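Local structure of adenylosuccinate lyase (Francisella tularensis subsp. tularensis SCHU S4, 4EEI) at residues B[246-254]-B[333-344]. The protein probably catalyses the release of fumarate from adenylosuccinate, giving AMP, and from the succinocarboxamide intermediate of de novo purine biosynthesis. Sequence-based numbering, arbitrary orientation.
With K (potassium ion), chain L; EDO (1,2-ethanediol), chain R; EDO (1,2-ethanediol), chain Z.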
# COMPACT_ATOMS: atom_id res chain seq x y z
N SER B 246 -14.44 4.73 28.38
CA SER B 246 -14.89 5.02 29.74
C SER B 246 -14.96 6.50 30.06
O SER B 246 -15.87 6.94 30.78
CB SER B 246 -13.99 4.35 30.78
OG SER B 246 -14.10 2.94 30.73
N ASP B 247 -13.99 7.25 29.55
CA ASP B 247 -13.92 8.69 29.77
C ASP B 247 -15.10 9.45 29.17
O ASP B 247 -15.60 10.40 29.77
CB ASP B 247 -12.59 9.24 29.25
CG ASP B 247 -11.40 8.42 29.71
OD1 ASP B 247 -11.00 7.49 28.98
OD2 ASP B 247 -10.86 8.69 30.80
N VAL B 248 -15.52 9.05 27.97
CA VAL B 248 -16.65 9.72 27.33
C VAL B 248 -17.98 9.03 27.60
O VAL B 248 -18.93 9.66 28.05
CB VAL B 248 -16.44 9.79 25.81
CG1 VAL B 248 -17.46 10.72 25.17
CG2 VAL B 248 -15.02 10.24 25.48
N PHE B 249 -18.03 7.73 27.33
CA PHE B 249 -19.19 6.91 27.67
C PHE B 249 -20.53 7.45 27.17
O PHE B 249 -21.52 7.42 27.90
CB PHE B 249 -19.26 6.64 29.18
CG PHE B 249 -19.91 5.32 29.52
CD1 PHE B 249 -19.66 4.20 28.75
CD2 PHE B 249 -20.76 5.21 30.60
CE1 PHE B 249 -20.25 2.99 29.05
CE2 PHE B 249 -21.36 4.01 30.91
CZ PHE B 249 -21.10 2.89 30.14
N GLU B 250 -20.57 7.94 25.93
CA GLU B 250 -21.81 8.49 25.39
C GLU B 250 -22.66 7.43 24.68
O GLU B 250 -23.86 7.60 24.51
CB GLU B 250 -21.50 9.69 24.48
CG GLU B 250 -20.99 10.91 25.27
CD GLU B 250 -20.65 12.13 24.41
OE1 GLU B 250 -20.82 12.07 23.17
OE2 GLU B 250 -20.21 13.15 25.00
N VAL B 251 -22.02 6.33 24.28
CA VAL B 251 -22.75 5.19 23.71
C VAL B 251 -22.15 3.88 24.22
O VAL B 251 -21.04 3.87 24.75
CB VAL B 251 -22.64 5.14 22.16
CG1 VAL B 251 -23.06 6.46 21.53
CG2 VAL B 251 -21.21 4.80 21.74
N TYR B 252 -22.88 2.78 24.07
CA TYR B 252 -22.27 1.47 24.20
C TYR B 252 -22.89 0.49 23.22
O TYR B 252 -24.05 0.64 22.84
CB TYR B 252 -22.30 0.93 25.64
CG TYR B 252 -23.68 0.66 26.26
CD1 TYR B 252 -24.28 1.59 27.11
CD2 TYR B 252 -24.34 -0.54 26.04
CE1 TYR B 252 -25.52 1.34 27.69
CE2 TYR B 252 -25.58 -0.80 26.61
CZ TYR B 252 -26.16 0.14 27.44
OH TYR B 252 -27.38 -0.13 28.01
N GLU B 253 -22.11 -0.50 22.78
CA GLU B 253 -22.63 -1.53 21.89
C GLU B 253 -23.62 -2.40 22.65
O GLU B 253 -23.34 -2.84 23.77
CB GLU B 253 -21.50 -2.38 21.29
CG GLU B 253 -20.65 -1.62 20.25
CD GLU B 253 -19.52 -2.45 19.65
OE1 GLU B 253 -19.38 -3.64 20.01
OE2 GLU B 253 -18.76 -1.90 18.83
N GLY B 254 -24.79 -2.62 22.06
CA GLY B 254 -25.85 -3.34 22.74
C GLY B 254 -25.61 -4.84 22.75
O GLY B 254 -24.70 -5.35 22.08
N ASN B 333 -28.27 -1.69 17.11
CA ASN B 333 -28.32 -2.09 18.52
C ASN B 333 -27.56 -1.16 19.45
O ASN B 333 -27.59 -1.34 20.67
CB ASN B 333 -27.84 -3.54 18.68
CG ASN B 333 -28.76 -4.54 18.00
OD1 ASN B 333 -29.98 -4.38 18.01
ND2 ASN B 333 -28.18 -5.57 17.40
N LEU B 334 -26.88 -0.16 18.89
CA LEU B 334 -26.12 0.80 19.68
C LEU B 334 -27.02 1.51 20.70
O LEU B 334 -28.12 1.94 20.36
CB LEU B 334 -25.48 1.85 18.74
CG LEU B 334 -24.43 2.79 19.33
CD1 LEU B 334 -23.20 1.99 19.76
CD2 LEU B 334 -24.01 3.87 18.31
N VAL B 335 -26.57 1.61 21.95
CA VAL B 335 -27.35 2.32 22.96
C VAL B 335 -26.78 3.73 23.11
O VAL B 335 -25.59 3.89 23.41
CB VAL B 335 -27.34 1.59 24.32
CG1 VAL B 335 -28.07 2.41 25.39
CG2 VAL B 335 -27.99 0.20 24.19
N VAL B 336 -27.61 4.73 22.85
CA VAL B 336 -27.18 6.13 22.94
C VAL B 336 -27.57 6.69 24.31
O VAL B 336 -28.74 6.62 24.73
CB VAL B 336 -27.79 6.97 21.79
CG1 VAL B 336 -27.39 8.42 21.92
CG2 VAL B 336 -27.35 6.42 20.43
N GLN B 337 -26.59 7.20 25.05
CA GLN B 337 -26.86 7.62 26.44
C GLN B 337 -27.12 9.11 26.52
O GLN B 337 -26.22 9.91 26.80
CB GLN B 337 -25.75 7.17 27.39
CG GLN B 337 -25.48 5.68 27.33
CD GLN B 337 -24.73 5.17 28.53
OE1 GLN B 337 -25.31 4.52 29.39
NE2 GLN B 337 -23.44 5.47 28.60
N ARG B 338 -28.37 9.48 26.27
CA ARG B 338 -28.74 10.87 26.08
C ARG B 338 -28.38 11.80 27.23
O ARG B 338 -27.85 12.89 27.02
CB ARG B 338 -30.23 11.00 25.79
CG ARG B 338 -30.63 12.44 25.61
CD ARG B 338 -32.07 12.58 25.20
NE ARG B 338 -32.32 13.94 24.77
CZ ARG B 338 -33.37 14.31 24.04
NH1 ARG B 338 -34.26 13.41 23.66
NH2 ARG B 338 -33.51 15.58 23.68
N ASP B 339 -28.67 11.39 28.46
CA ASP B 339 -28.40 12.25 29.60
C ASP B 339 -26.90 12.52 29.80
O ASP B 339 -26.52 13.63 30.14
CB ASP B 339 -29.05 11.71 30.87
CG ASP B 339 -30.56 11.85 30.85
OD1 ASP B 339 -31.07 12.77 30.17
OD2 ASP B 339 -31.24 11.04 31.52
N ILE B 340 -26.07 11.51 29.56
CA ILE B 340 -24.62 11.71 29.61
C ILE B 340 -24.18 12.70 28.54
O ILE B 340 -23.37 13.61 28.79
CB ILE B 340 -23.86 10.39 29.44
CG1 ILE B 340 -23.97 9.55 30.71
CG2 ILE B 340 -22.37 10.64 29.10
CD1 ILE B 340 -23.56 8.11 30.52
N ILE B 341 -24.72 12.53 27.33
CA ILE B 341 -24.36 13.37 26.19
C ILE B 341 -24.72 14.83 26.45
O ILE B 341 -23.89 15.72 26.26
CB ILE B 341 -25.11 12.90 24.94
CG1 ILE B 341 -24.55 11.55 24.48
CG2 ILE B 341 -24.98 13.91 23.83
CD1 ILE B 341 -25.43 10.86 23.46
N GLU B 342 -25.95 15.07 26.90
CA GLU B 342 -26.43 16.44 27.06
C GLU B 342 -25.91 17.10 28.34
O GLU B 342 -25.76 18.32 28.39
CB GLU B 342 -27.96 16.46 26.98
CG GLU B 342 -28.47 15.91 25.64
CD GLU B 342 -29.95 16.21 25.38
OE1 GLU B 342 -30.79 15.98 26.27
OE2 GLU B 342 -30.26 16.67 24.26
N ASP B 343 -25.64 16.30 29.36
CA ASP B 343 -25.06 16.85 30.59
C ASP B 343 -23.65 17.38 30.35
O ASP B 343 -23.21 18.34 30.99
CB ASP B 343 -25.05 15.80 31.70
CG ASP B 343 -26.40 15.64 32.39
OD1 ASP B 343 -27.28 16.51 32.20
OD2 ASP B 343 -26.57 14.65 33.13
N ARG B 344 -22.94 16.77 29.41
CA ARG B 344 -21.61 17.21 29.05
C ARG B 344 -21.66 18.59 28.39
O ARG B 344 -20.79 19.43 28.62
CB ARG B 344 -20.92 16.16 28.16
CG ARG B 344 -19.55 16.55 27.65
CD ARG B 344 -18.80 15.33 27.11
NE ARG B 344 -18.24 14.52 28.20
CZ ARG B 344 -18.47 13.22 28.36
NH1 ARG B 344 -19.24 12.56 27.51
NH2 ARG B 344 -17.91 12.58 29.39
K K L . -14.56 12.71 31.09
C1 EDO R . -28.80 7.82 29.45
O1 EDO R . -27.89 8.80 29.97
C2 EDO R . -30.10 8.48 28.98
O2 EDO R . -30.65 7.73 27.88
C1 EDO Z . -17.94 16.14 30.97
O1 EDO Z . -17.89 15.47 32.25
C2 EDO Z . -16.56 16.16 30.32
O2 EDO Z . -16.13 14.82 30.04
O HOH W 1 -21.60 15.43 24.61
O HOH W 2 -13.91 14.24 32.90
O HOH W 3 -16.72 11.59 32.39
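Q337 reaches across to F249 and Y252 from the N-cap position of helix 338-346, just beyond a short antiparallel pairing. The pairing is defined by two reciprocal bonds, Y252 N to V335 O at 3.0 Å and V335 N to Y252 O at 2.8 Å, the second nearly straight; the backbone N of Q337 extends it by donating to E250 O. Followed outward, Q337 CB packs against E250 O, and CG, set anti to the carbonyl carbon (chi1 -55°), continues past the same oxygen. The two ends of the amide then meet different partners: OE1 lies at the edge of the Y252 ring, 3.6 Å from CE1, while NE2 donates to F249 O at 2.8 Å from above the carbonyl plane, a bent bond (132° at the hydrogen). NE2 also sits over one face of the F249 ring, toward its rim. These contacts orient the amide, almost perpendicular to both rings. On a face of Y252, V335 CB makes a CH-pi contact, 3.7 Å from the ring centroid and almost over its centre.

At the other end, R344 NH1 bonds both V248 O (3.0 Å) and E250 OE2 (2.8 Å), the latter a salt bridge on the anti side of the carboxylate. A bend at chi3 (-78°) turns the guanidinium toward these acceptors, both near its plane. E250 OE2 also pairs with R139 and accepts from a water that bridges to I341 O. E250 CB and CG rest on I341 CG1.

The two-stranded pairing links the chain after helix 217-244 to the start of helix 338-346, beside strand 135-140. D247 O and its counterpart in the second subunit bind one potassium ion, placing this end at the subunit interface; an ethanediol, probably from the crystallisation liquor, joins R344 NH2 to that ion through its O2 (2.9 Å from NH2).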